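Local atomic coordinates of uncharacterized protein (Bacteroides eggerthii DSM 20697, PDB entry 4ECO), a protein that is of unknown function but is built from leucine-rich repeats, a solenoid architecture that commonly serves to bind other proteins. Residues L183-T186 against Q187-Q190; R142-Y145 against Q146-F149; D135-K138 against Q139-M143; A34-E37 against I38-A41; S216-A220 against E221-E225. All blocks are in the same frame, centred on the assembly; numbering follows the deposited sequence.

Contact 1 (L183-T186 against Q187-Q190); sequences LKDT and QIGQ
Gln187 folds back over the preceding residues and bonds to the backbone of Lys184 twice, once through its side chain and once through its own N. The backbone N of Lys184 donates to Gln187 OE1 at 2.9 Å, nearly straight at 172°, with the donor tilted slightly from the amide's carbonyl plane. In return Gln187 N donates to Lys184 O at 2.7 Å, arriving from above that carbonyl plane, and Ile188 N adds a weak bond to the same oxygen. With CG anti to its own carbonyl carbon (chi1 -65°), the Gln187 chain runs back along the turn toward Lys184. A leucine here would probably leave Lys184 N without its side-chain acceptor.

The apolar part is small. Leu183 CD2 lies against the Gln187 amide, 3.5 Å from OE1, while its CD1 meets Ile188 CG1 at 4.1 Å. A type II turn follows, closed by Gln190 N bonding to Gln187 O.

The segment lies in the loop between helix 160-168 and strand 194-198. Asn258, just after strand 253-257, bonds to Gln187 O and Gly189 N, while Tyr314, just beyond strand 309-311, bonds to Leu183 N.

Contact 2 (R142-Y145 against Q146-F149); sequences RMHY and QKTF
Tyr145 and Phe149, one helical turn apart, set their side chains at about a right angle to each other, although the ring planes themselves meet at only 40°. The centroid of the Tyr145 ring lies 4.7 Å from that of Phe149, an oblique aromatic pair. Phe149 CD2 sits over one face of the tyrosine, toward its rim, and Phe149 CB also lies over that face in a CH-pi contact, 4.3 Å from the Tyr145 centroid. With CG anti to the backbone N (chi1 -174°), the Tyr145 ring comes to lie alongside Phe149. A serine in its place would probably open a gap against Phe149 and deprive Tyr311 and His115 of the ring they meet.

His144 is turned so that Thr148 OG1 stands over one ring face. Its own nitrogens are engaged by Glu121 and His115. Lys147 crosses the same ring obliquely, its CE 3.9 Å from His144 CD2. Selenomethionine Met143 runs beside Gln146, with CE of the first 3.5 Å from CG of the second.

His144 O is the doubly gripped atom: Thr148 OG1 donates to it at 2.6 Å and Thr148 N at 3.1 Å, from opposite faces of its plane. The threonine hydroxyl thus spends its proton on the helix's own carbonyl, which probably fixes its rotation, while the aromatic pair beside it relies on dispersion and CH-pi attraction.

Contact 3 (D135-K138 against Q139-M143); sequences DEQK and QKMRM
Lys138 O accepts from Arg142 N at 2.8 Å, the shortest of four successive i to i+4 bonds that define this length of alpha-helix; the N-H points to it at 155°. The other three, Gln139 N to Asp135 O, Lys140 N to Glu136 O and selenomethionine Met141 N to Gln137 O, have similar geometry and span 3.0 to 3.1 Å.

The same i to i+4 spacing brings the long side chains of Lys138 and Arg142 alongside each other, pointing the same way. Lys138 is extended, with CG anti to the backbone N (chi1 -175°), and it lays CE over one face of the Arg142 guanidinium, offset toward the rim and 3.7 Å from Arg142 CZ. Lys138 NZ then ends up 3.9 Å from Arg142 NH2. Two like charges this close would be expected to repel; the negative charge of Asp253, in a salt bridge with Arg142 NE, probably offsets this, while Gln276 and, weakly, Thr252 accept from Arg142 NH2 and Lys138 NZ respectively.

These partners place helix 135-142 in the fold. Its Arg142 side reaches the beginnings of strands 253-257 and 277-279, and Met141 rests on the loop around Ile129.

Contact 4 (A34-E37 against I38-A41); sequences ALKE and IWDA
Lys36 and Asp40 pair across one turn of alpha-helix 27-41, which belongs to the N-terminal end of this leucine-rich-repeat protein. The four amides from Ile38 to Ala41 and the four carbonyls from Ala34 to Glu37 satisfy one another, each N-H donating to the oxygen four residues earlier, as Asp40 N does to Lys36 O at 2.8 Å. The N-H angles, all between 156° and 166°, are those of a regular helix.

The charged side chains add one weak bond to this. Lys36 NZ donates to Asp40 OD1 at 3.3 Å, a weak hydrogen bond within a salt bridge. The lysine gets there by a bend: CG leaves anti to the backbone N, then chi2 at 67° brings the rest of the chain round to the carboxylate, with Lys36 CE close to both Asp40 OD1 and OD2. At this length the attraction is probably mainly electrostatic.

Trp39 finds its polar partner outside the two segments. Its NE1 is satisfied by Asn59 OD1, and its ring is met by Trp47 edge-to-face and by Phe62 and Trp60 at other angles, so the indole joins an aromatic cluster beside the helix. Against that indole, Lys36 NZ comes obliquely to within 3.5 Å of Trp39 CZ3.

Contact 5 (S216-A220 against E221-E225); sequences SPFVA and ENICE
From Val219 to Ile223 the chain makes two overlapping i to i+3 turns: Asn222 N donates to Val219 O at 3.0 Å and Ile223 N to Ala220 O at 3.3 Å, both donors lying well above the carbonyl planes, in keeping with the 3-10 geometry at Ala220 and Glu221.

Phe218 and Ile223 pack across these turns, their side chains crossing at about a right angle. Ile223 CG1 stands over a face of the phenyl ring, 3.9 Å from the Phe218 centroid and only 13° off the normal, a CH-pi contact, while its CD1 reaches Phe218 CE1 at 3.5 Å. Ser216 CB covers the opposite face, so the ring is sandwiched. Phe218 CG lies between the backbone N and carbonyl carbon (chi1 43°), which sets the ring with a face to Ile223 CG1.

Val219 CG2 is the other meeting point. It runs beside Asn222 and touches the Glu221 carboxylate, which a bend at chi2 folds back over it. Two waters extend the polar links: one accepts from Val219 N and Asn222 ND2, another donates to Ala220 O and Glu225 OE2.

Asn222 and Cys224 share backbone hydrogen bonds with Val198 of strand 194-198, and Phe218 and Ile223 both rest on Met213 of strand 210-214. This is consistent with a leucine-rich-repeat solenoid, where parallel strands line one face and loops or short helical turns return along the other.

Along the chain the order is contact 4, 3, 2, 1 and 5. Contact 4 lies in the N-terminal helix 27-41, about 19 Å from its nearest companion, contact 5, centre to centre. Contacts 3 and 2 occupy successive helices, overlap at Arg142 and Met143, and set both helices by strands 253-257, 277-279 and 309-311; Lys147 NZ also comes back to Lys140 O at 3.0 Å. Contact 1 closes a turn in the loop before strand 194-198, and its Leu183 CD2 packs on Phe149 CE1 of contact 2 at 3.9 Å. Contact 5 closes the turns after strand 210-214 and joins that strand to 194-198. All five are local, and none encloses another.

Contact 1 (L183-T186 against Q187-Q190)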
loop_
_atom_site.group_PDB
_atom_site.type_symbol
_atom_site.label_atom_id
_atom_site.label_comp_id
_atom_site.label_asym_id
_atom_site.label_seq_id
_atom_site.Cartn_x
_atom_site.Cartn_y
_atom_site.Cartn_z
ATOM N N LEU A 183 -8.919 2.615 6.487
ATOM C CA LEU A 183 -9.602 3.279 7.583
ATOM C C LEU A 183 -11.038 3.595 7.242
ATOM O O LEU A 183 -11.342 4.074 6.139
ATOM C CB LEU A 183 -8.914 4.584 7.993
ATOM C CG LEU A 183 -7.626 4.529 8.749
ATOM C CD1 LEU A 183 -7.344 5.873 9.315
ATOM C CD2 LEU A 183 -7.678 3.537 9.891
ATOM N N LYS A 184 -11.910 3.356 8.216
ATOM C CA LYS A 184 -13.322 3.712 8.166
ATOM C C LYS A 184 -13.387 5.183 8.605
ATOM O O LYS A 184 -12.639 5.558 9.521
ATOM C CB LYS A 184 -14.136 2.761 9.065
ATOM C CG LYS A 184 -13.920 1.289 8.740
ATOM C CD LYS A 184 -14.639 0.335 9.679
ATOM C CE LYS A 184 -14.448 -1.105 9.244
ATOM N NZ LYS A 184 -15.428 -2.032 9.884
ATOM N N ASP A 185 -14.216 6.031 7.954
ATOM C CA ASP A 185 -14.279 7.466 8.292
ATOM C C ASP A 185 -14.657 7.710 9.779
ATOM O O ASP A 185 -14.481 8.823 10.282
ATOM C CB ASP A 185 -15.228 8.226 7.356
ATOM C CG ASP A 185 -14.600 8.447 5.984
ATOM O OD1 ASP A 185 -14.541 7.471 5.188
ATOM O OD2 ASP A 185 -14.095 9.573 5.731
ATOM N N THR A 186 -15.078 6.651 10.483
ATOM C CA THR A 186 -15.358 6.639 11.912
ATOM C C THR A 186 -14.031 6.778 12.675
ATOM O O THR A 186 -13.977 7.451 13.711
ATOM C CB THR A 186 -16.078 5.333 12.292
ATOM O OG1 THR A 186 -16.969 4.910 11.249
ATOM C CG2 THR A 186 -16.779 5.422 13.638
ATOM N N GLN A 187 -12.962 6.121 12.159
ATOM C CA GLN A 187 -11.630 6.150 12.756
ATOM C C GLN A 187 -10.915 7.469 12.463
ATOM O O GLN A 187 -10.067 7.863 13.268
ATOM C CB GLN A 187 -10.770 4.979 12.267
ATOM C CG GLN A 187 -11.269 3.607 12.676
ATOM C CD GLN A 187 -10.532 2.536 11.905
ATOM O OE1 GLN A 187 -10.818 2.256 10.725
ATOM N NE2 GLN A 187 -9.547 1.926 12.547
ATOM N N ILE A 188 -11.213 8.134 11.319
ATOM C CA ILE A 188 -10.563 9.408 10.978
ATOM C C ILE A 188 -11.084 10.484 11.919
ATOM O O ILE A 188 -12.269 10.806 11.892
ATOM C CB ILE A 188 -10.708 9.819 9.497
ATOM C CG1 ILE A 188 -10.184 8.704 8.579
ATOM C CG2 ILE A 188 -9.951 11.133 9.256
ATOM C CD1 ILE A 188 -10.539 8.845 7.117
ATOM N N GLY A 189 -10.196 10.993 12.765
ATOM C CA GLY A 189 -10.520 11.998 13.772
ATOM C C GLY A 189 -10.910 11.414 15.120
ATOM O O GLY A 189 -11.280 12.148 16.049
ATOM N N GLN A 190 -10.873 10.075 15.213
ATOM C CA GLN A 190 -11.166 9.295 16.412
ATOM C C GLN A 190 -9.940 9.361 17.286
ATOM O O GLN A 190 -8.855 8.912 16.893
ATOM C CB GLN A 190 -11.543 7.851 16.031
ATOM C CG GLN A 190 -11.929 6.931 17.176
ATOM C CD GLN A 190 -12.153 5.545 16.650
ATOM O OE1 GLN A 190 -11.246 4.705 16.638
ATOM N NE2 GLN A 190 -13.348 5.312 16.122
#

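Contact 2 (R142-Y145 against Q146-F149)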
loop_
_atom_site.group_PDB
_atom_site.type_symbol
_atom_site.label_atom_id
_atom_site.label_comp_id
_atom_site.label_asym_id
_atom_site.label_seq_id
_atom_site.Cartn_x
_atom_site.Cartn_y
_atom_site.Cartn_z
ATOM N N ARG A 142 10.070 1.280 10.450
ATOM C CA ARG A 142 9.842 2.352 9.478
ATOM C C ARG A 142 8.793 1.928 8.435
ATOM O O ARG A 142 7.946 2.732 8.053
ATOM C CB ARG A 142 11.162 2.727 8.771
ATOM C CG ARG A 142 12.057 3.668 9.549
ATOM C CD ARG A 142 13.162 4.220 8.684
ATOM N NE ARG A 142 13.670 5.486 9.218
ATOM C CZ ARG A 142 14.728 6.138 8.749
ATOM N NH1 ARG A 142 15.422 5.647 7.732
ATOM N NH2 ARG A 142 15.114 7.273 9.311
HETATM N N MSE A 143 8.838 0.650 8.017
HETATM C CA MSE A 143 7.949 0.032 7.022
HETATM C C MSE A 143 6.604 -0.393 7.593
HETATM O O MSE A 143 5.779 -0.914 6.834
HETATM C CB MSE A 143 8.622 -1.221 6.421
HETATM C CG MSE A 143 9.926 -0.940 5.675
HETATM SE SE MSE A 143 9.769 0.455 4.354
HETATM C CE MSE A 143 8.479 -0.408 3.148
ATOM N N HIS A 144 6.373 -0.199 8.908
ATOM C CA HIS A 144 5.129 -0.628 9.561
ATOM C C HIS A 144 3.899 0.058 8.963
ATOM O O HIS A 144 2.901 -0.637 8.768
ATOM C CB HIS A 144 5.142 -0.414 11.088
ATOM C CG HIS A 144 3.939 -0.982 11.767
ATOM N ND1 HIS A 144 2.707 -0.339 11.719
ATOM C CD2 HIS A 144 3.811 -2.130 12.474
ATOM C CE1 HIS A 144 1.870 -1.131 12.368
ATOM N NE2 HIS A 144 2.491 -2.212 12.854
ATOM N N TYR A 145 3.936 1.398 8.703
ATOM C CA TYR A 145 2.757 2.061 8.158
ATOM C C TYR A 145 2.486 1.532 6.765
ATOM O O TYR A 145 1.328 1.251 6.419
ATOM C CB TYR A 145 2.892 3.595 8.143
ATOM C CG TYR A 145 1.618 4.320 7.726
ATOM C CD1 TYR A 145 1.353 4.597 6.389
ATOM C CD2 TYR A 145 0.699 4.756 8.673
ATOM C CE1 TYR A 145 0.201 5.283 6.005
ATOM C CE2 TYR A 145 -0.459 5.440 8.300
ATOM C CZ TYR A 145 -0.706 5.694 6.967
ATOM O OH TYR A 145 -1.839 6.369 6.614
ATOM N N GLN A 146 3.571 1.343 5.992
ATOM C CA GLN A 146 3.546 0.855 4.626
ATOM C C GLN A 146 2.890 -0.526 4.539
ATOM O O GLN A 146 1.929 -0.675 3.777
ATOM C CB GLN A 146 4.977 0.817 4.057
ATOM C CG GLN A 146 5.098 0.419 2.578
ATOM C CD GLN A 146 4.472 1.385 1.609
ATOM O OE1 GLN A 146 4.306 2.578 1.879
ATOM N NE2 GLN A 146 4.111 0.874 0.442
ATOM N N LYS A 147 3.356 -1.512 5.345
ATOM C CA LYS A 147 2.787 -2.858 5.302
ATOM C C LYS A 147 1.334 -2.869 5.767
ATOM O O LYS A 147 0.559 -3.662 5.238
ATOM C CB LYS A 147 3.615 -3.909 6.096
ATOM C CG LYS A 147 3.901 -3.613 7.575
ATOM C CD LYS A 147 4.536 -4.823 8.311
ATOM C CE LYS A 147 5.192 -4.505 9.656
ATOM N NZ LYS A 147 6.560 -3.888 9.524
ATOM N N THR A 148 0.954 -1.975 6.686
ATOM C CA THR A 148 -0.386 -1.957 7.280
ATOM C C THR A 148 -1.442 -1.276 6.411
ATOM O O THR A 148 -2.557 -1.817 6.302
ATOM C CB THR A 148 -0.372 -1.267 8.659
ATOM O OG1 THR A 148 0.711 -1.799 9.399
ATOM C CG2 THR A 148 -1.675 -1.485 9.456
ATOM N N PHE A 149 -1.122 -0.086 5.855
ATOM C CA PHE A 149 -2.117 0.692 5.136
ATOM C C PHE A 149 -1.843 0.955 3.661
ATOM O O PHE A 149 -2.735 1.520 3.001
ATOM C CB PHE A 149 -2.238 2.071 5.812
ATOM C CG PHE A 149 -2.626 2.038 7.268
ATOM C CD1 PHE A 149 -3.948 1.807 7.649
ATOM C CD2 PHE A 149 -1.671 2.229 8.263
ATOM C CE1 PHE A 149 -4.307 1.784 8.991
ATOM C CE2 PHE A 149 -2.033 2.231 9.603
ATOM C CZ PHE A 149 -3.350 2.003 9.958
#

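Contact 3 (D135-K138 against Q139-M143)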
loop_
_atom_site.group_PDB
_atom_site.type_symbol
_atom_site.label_atom_id
_atom_site.label_comp_id
_atom_site.label_asym_id
_atom_site.label_seq_id
_atom_site.Cartn_x
_atom_site.Cartn_y
_atom_site.Cartn_z
ATOM N N ASP A 135 19.699 -1.507 13.167
ATOM C CA ASP A 135 19.297 -0.797 11.939
ATOM C C ASP A 135 18.224 -1.584 11.175
ATOM O O ASP A 135 17.356 -0.992 10.529
ATOM C CB ASP A 135 20.515 -0.553 11.029
ATOM C CG ASP A 135 21.418 0.601 11.433
ATOM O OD1 ASP A 135 20.999 1.416 12.291
ATOM O OD2 ASP A 135 22.519 0.730 10.840
ATOM N N GLU A 136 18.290 -2.924 11.282
ATOM C CA GLU A 136 17.378 -3.875 10.670
ATOM C C GLU A 136 15.979 -3.730 11.308
ATOM O O GLU A 136 14.974 -3.695 10.588
ATOM C CB GLU A 136 17.943 -5.292 10.832
ATOM C CG GLU A 136 17.196 -6.339 10.024
ATOM C CD GLU A 136 17.481 -7.770 10.429
ATOM O OE1 GLU A 136 16.855 -8.251 11.401
ATOM O OE2 GLU A 136 18.310 -8.422 9.752
ATOM N N GLN A 137 15.929 -3.613 12.659
ATOM C CA GLN A 137 14.693 -3.420 13.445
ATOM C C GLN A 137 14.070 -2.031 13.129
ATOM O O GLN A 137 12.848 -1.926 12.969
ATOM C CB GLN A 137 15.011 -3.558 14.939
ATOM C CG GLN A 137 13.854 -3.278 15.869
ATOM C CD GLN A 137 13.101 -4.525 16.170
ATOM O OE1 GLN A 137 12.294 -4.999 15.356
ATOM N NE2 GLN A 137 13.359 -5.082 17.351
ATOM N N LYS A 138 14.940 -0.988 13.005
ATOM C CA LYS A 138 14.566 0.377 12.661
ATOM C C LYS A 138 13.846 0.375 11.331
ATOM O O LYS A 138 12.760 0.957 11.234
ATOM C CB LYS A 138 15.797 1.288 12.623
ATOM C CG LYS A 138 15.460 2.762 12.392
ATOM C CD LYS A 138 16.691 3.603 12.040
ATOM C CE LYS A 138 16.351 5.063 11.948
ATOM N NZ LYS A 138 17.564 5.918 12.010
ATOM N N GLN A 139 14.415 -0.333 10.320
ATOM C CA GLN A 139 13.830 -0.439 8.984
ATOM C C GLN A 139 12.461 -1.111 9.026
ATOM O O GLN A 139 11.501 -0.557 8.485
ATOM C CB GLN A 139 14.758 -1.185 8.019
ATOM C CG GLN A 139 15.477 -0.225 7.085
ATOM C CD GLN A 139 14.532 0.620 6.261
ATOM O OE1 GLN A 139 13.638 0.108 5.561
ATOM N NE2 GLN A 139 14.729 1.936 6.321
ATOM N N LYS A 140 12.367 -2.272 9.701
ATOM C CA LYS A 140 11.126 -3.030 9.872
ATOM C C LYS A 140 10.029 -2.103 10.355
ATOM O O LYS A 140 8.964 -2.029 9.741
ATOM C CB LYS A 140 11.347 -4.189 10.866
ATOM C CG LYS A 140 10.198 -5.196 10.984
ATOM C CD LYS A 140 10.582 -6.337 11.921
ATOM C CE LYS A 140 9.468 -7.330 12.160
ATOM N NZ LYS A 140 8.576 -6.926 13.270
HETATM N N MSE A 141 10.334 -1.363 11.424
HETATM C CA MSE A 141 9.454 -0.429 12.105
HETATM C C MSE A 141 9.097 0.730 11.204
HETATM O O MSE A 141 7.916 1.064 11.135
HETATM C CB MSE A 141 10.072 0.039 13.440
HETATM C CG MSE A 141 9.958 -1.055 14.526
HETATM SE SE MSE A 141 8.276 -2.237 14.397
HETATM C CE MSE A 141 9.169 -3.742 14.202
ATOM N N ARG A 142 10.070 1.280 10.450
ATOM C CA ARG A 142 9.842 2.352 9.478
ATOM C C ARG A 142 8.793 1.928 8.435
ATOM O O ARG A 142 7.946 2.732 8.053
ATOM C CB ARG A 142 11.162 2.727 8.771
ATOM C CG ARG A 142 12.057 3.668 9.549
ATOM C CD ARG A 142 13.162 4.220 8.684
ATOM N NE ARG A 142 13.670 5.486 9.218
ATOM C CZ ARG A 142 14.728 6.138 8.749
ATOM N NH1 ARG A 142 15.422 5.647 7.732
ATOM N NH2 ARG A 142 15.114 7.273 9.311
HETATM N N MSE A 143 8.838 0.650 8.017
HETATM C CA MSE A 143 7.949 0.032 7.022
HETATM C C MSE A 143 6.604 -0.393 7.593
HETATM O O MSE A 143 5.779 -0.914 6.834
HETATM C CB MSE A 143 8.622 -1.221 6.421
HETATM C CG MSE A 143 9.926 -0.940 5.675
HETATM SE SE MSE A 143 9.769 0.455 4.354
HETATM C CE MSE A 143 8.479 -0.408 3.148
#

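Contact 4 (A34-E37 against I38-A41)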
loop_
_atom_site.group_PDB
_atom_site.type_symbol
_atom_site.label_atom_id
_atom_site.label_comp_id
_atom_site.label_asym_id
_atom_site.label_seq_id
_atom_site.Cartn_x
_atom_site.Cartn_y
_atom_site.Cartn_z
ATOM N N ALA A 34 10.389 13.312 37.182
ATOM C CA ALA A 34 9.854 13.808 35.915
ATOM C C ALA A 34 8.766 12.851 35.410
ATOM O O ALA A 34 7.664 13.312 35.082
ATOM C CB ALA A 34 10.959 13.968 34.884
ATOM N N LEU A 35 9.032 11.517 35.429
ATOM C CA LEU A 35 8.044 10.505 35.036
ATOM C C LEU A 35 6.750 10.649 35.818
ATOM O O LEU A 35 5.679 10.676 35.211
ATOM C CB LEU A 35 8.575 9.078 35.227
ATOM C CG LEU A 35 9.551 8.548 34.189
ATOM C CD1 LEU A 35 9.912 7.117 34.501
ATOM C CD2 LEU A 35 8.983 8.647 32.787
ATOM N N LYS A 36 6.850 10.775 37.158
ATOM C CA LYS A 36 5.697 10.922 38.048
ATOM C C LYS A 36 4.956 12.261 37.759
ATOM O O LYS A 36 3.718 12.285 37.708
ATOM C CB LYS A 36 6.153 10.818 39.514
ATOM C CG LYS A 36 5.117 11.160 40.582
ATOM C CD LYS A 36 3.928 10.226 40.703
ATOM C CE LYS A 36 3.032 10.781 41.786
ATOM N NZ LYS A 36 1.773 10.011 41.912
ATOM N N GLU A 37 5.711 13.334 37.502
ATOM C CA GLU A 37 5.116 14.630 37.210
ATOM C C GLU A 37 4.362 14.576 35.844
ATOM O O GLU A 37 3.267 15.133 35.718
ATOM C CB GLU A 37 6.194 15.719 37.236
ATOM C CG GLU A 37 5.626 17.102 37.507
ATOM C CD GLU A 37 6.633 18.134 37.976
ATOM O OE1 GLU A 37 7.451 17.811 38.872
ATOM O OE2 GLU A 37 6.563 19.286 37.483
ATOM N N ILE A 38 4.927 13.847 34.861
ATOM C CA ILE A 38 4.324 13.630 33.541
ATOM C C ILE A 38 3.009 12.839 33.730
ATOM O O ILE A 38 1.974 13.248 33.212
ATOM C CB ILE A 38 5.338 12.919 32.593
ATOM C CG1 ILE A 38 6.367 13.946 32.086
ATOM C CG2 ILE A 38 4.632 12.194 31.414
ATOM C CD1 ILE A 38 7.684 13.352 31.595
ATOM N N TRP A 39 3.062 11.738 34.495
ATOM C CA TRP A 39 1.924 10.876 34.834
ATOM C C TRP A 39 0.815 11.717 35.495
ATOM O O TRP A 39 -0.318 11.686 35.024
ATOM C CB TRP A 39 2.406 9.739 35.759
ATOM C CG TRP A 39 1.402 8.651 36.001
ATOM C CD1 TRP A 39 1.073 7.630 35.151
ATOM C CD2 TRP A 39 0.711 8.387 37.228
ATOM N NE1 TRP A 39 0.171 6.778 35.756
ATOM C CE2 TRP A 39 -0.039 7.199 37.044
ATOM C CE3 TRP A 39 0.691 9.007 38.484
ATOM C CZ2 TRP A 39 -0.829 6.653 38.057
ATOM C CZ3 TRP A 39 -0.141 8.490 39.466
ATOM C CH2 TRP A 39 -0.887 7.329 39.244
ATOM N N ASP A 40 1.173 12.539 36.514
ATOM C CA ASP A 40 0.248 13.435 37.222
ATOM C C ASP A 40 -0.442 14.432 36.280
ATOM O O ASP A 40 -1.668 14.574 36.347
ATOM C CB ASP A 40 0.976 14.217 38.328
ATOM C CG ASP A 40 1.398 13.402 39.533
ATOM O OD1 ASP A 40 0.796 12.333 39.767
ATOM O OD2 ASP A 40 2.308 13.856 40.265
ATOM N N ALA A 41 0.334 15.102 35.407
ATOM C CA ALA A 41 -0.151 16.086 34.445
ATOM C C ALA A 41 -1.071 15.472 33.366
ATOM O O ALA A 41 -1.946 16.163 32.829
ATOM C CB ALA A 41 1.031 16.751 33.769
#

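Contact 5 (S216-A220 against E221-E225)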
loop_
_atom_site.group_PDB
_atom_site.type_symbol
_atom_site.label_atom_id
_atom_site.label_comp_id
_atom_site.label_asym_id
_atom_site.label_seq_id
_atom_site.Cartn_x
_atom_site.Cartn_y
_atom_site.Cartn_z
ATOM N N SER A 216 -4.689 12.822 18.743
ATOM C CA SER A 216 -4.725 13.853 19.780
ATOM C C SER A 216 -5.566 15.037 19.376
ATOM O O SER A 216 -5.579 15.401 18.198
ATOM C CB SER A 216 -3.311 14.339 20.099
ATOM O OG SER A 216 -2.594 13.445 20.939
ATOM N N PRO A 217 -6.231 15.700 20.338
ATOM C CA PRO A 217 -7.091 16.838 19.975
ATOM C C PRO A 217 -6.382 18.190 19.981
ATOM O O PRO A 217 -7.057 19.218 19.812
ATOM C CB PRO A 217 -8.161 16.815 21.062
ATOM C CG PRO A 217 -7.496 16.210 22.242
ATOM C CD PRO A 217 -6.348 15.380 21.779
ATOM N N PHE A 218 -5.042 18.206 20.173
ATOM C CA PHE A 218 -4.321 19.478 20.259
ATOM C C PHE A 218 -4.306 20.228 18.918
ATOM O O PHE A 218 -4.552 19.646 17.862
ATOM C CB PHE A 218 -2.877 19.306 20.784
ATOM C CG PHE A 218 -2.054 18.154 20.248
ATOM C CD1 PHE A 218 -2.043 17.853 18.884
ATOM C CD2 PHE A 218 -1.200 17.443 21.084
ATOM C CE1 PHE A 218 -1.238 16.827 18.383
ATOM C CE2 PHE A 218 -0.404 16.409 20.576
ATOM C CZ PHE A 218 -0.422 16.112 19.225
ATOM N N VAL A 219 -4.051 21.537 19.000
ATOM C CA VAL A 219 -3.933 22.455 17.865
ATOM C C VAL A 219 -2.438 22.622 17.561
ATOM O O VAL A 219 -1.611 22.450 18.459
ATOM C CB VAL A 219 -4.665 23.811 18.104
ATOM C CG1 VAL A 219 -6.176 23.619 18.122
ATOM C CG2 VAL A 219 -4.195 24.495 19.385
ATOM N N ALA A 220 -2.099 22.937 16.303
ATOM C CA ALA A 220 -0.725 23.053 15.789
ATOM C C ALA A 220 0.195 23.936 16.652
ATOM O O ALA A 220 1.330 23.536 16.918
ATOM C CB ALA A 220 -0.751 23.593 14.384
ATOM N N GLU A 221 -0.311 25.094 17.121
ATOM C CA GLU A 221 0.448 26.072 17.913
ATOM C C GLU A 221 0.757 25.577 19.349
ATOM O O GLU A 221 1.562 26.202 20.040
ATOM C CB GLU A 221 -0.273 27.445 17.967
ATOM C CG GLU A 221 -1.710 27.447 18.485
ATOM C CD GLU A 221 -2.834 27.158 17.499
ATOM O OE1 GLU A 221 -2.558 26.642 16.391
ATOM O OE2 GLU A 221 -4.005 27.426 17.855
ATOM N N ASN A 222 0.150 24.459 19.786
ATOM C CA ASN A 222 0.375 23.938 21.136
ATOM C C ASN A 222 1.273 22.696 21.111
ATOM O O ASN A 222 1.434 22.030 22.139
ATOM C CB ASN A 222 -0.947 23.657 21.826
ATOM C CG ASN A 222 -1.631 24.921 22.291
ATOM O OD1 ASN A 222 -1.020 25.998 22.413
ATOM N ND2 ASN A 222 -2.913 24.806 22.602
ATOM N N ILE A 223 1.919 22.436 19.949
ATOM C CA ILE A 223 2.860 21.327 19.785
ATOM C C ILE A 223 4.270 21.897 19.819
ATOM O O ILE A 223 4.785 22.331 18.780
ATOM C CB ILE A 223 2.625 20.466 18.504
ATOM C CG1 ILE A 223 1.167 19.967 18.399
ATOM C CG2 ILE A 223 3.625 19.301 18.446
ATOM C CD1 ILE A 223 0.825 19.349 17.090
ATOM N N CYS A 224 4.865 21.939 21.031
ATOM C CA CYS A 224 6.248 22.315 21.319
ATOM C C CYS A 224 6.627 23.751 20.850
ATOM O O CYS A 224 7.770 23.996 20.423
ATOM C CB CYS A 224 7.200 21.282 20.725
ATOM S SG CYS A 224 6.891 19.597 21.299
ATOM N N GLU A 225 5.702 24.704 21.039
ATOM C CA GLU A 225 5.952 26.121 20.763
ATOM C C GLU A 225 6.295 26.887 22.052
ATOM O O GLU A 225 7.158 27.775 22.046
ATOM C CB GLU A 225 4.755 26.783 20.085
ATOM C CG GLU A 225 4.629 26.479 18.606
ATOM C CD GLU A 225 3.761 27.452 17.838
ATOM O OE1 GLU A 225 3.465 28.546 18.377
ATOM O OE2 GLU A 225 3.402 27.131 16.680
HETATM O O HOH W 1 -4.266 22.494 21.950
HETATM O O HOH W 2 3.419 24.694 15.778
#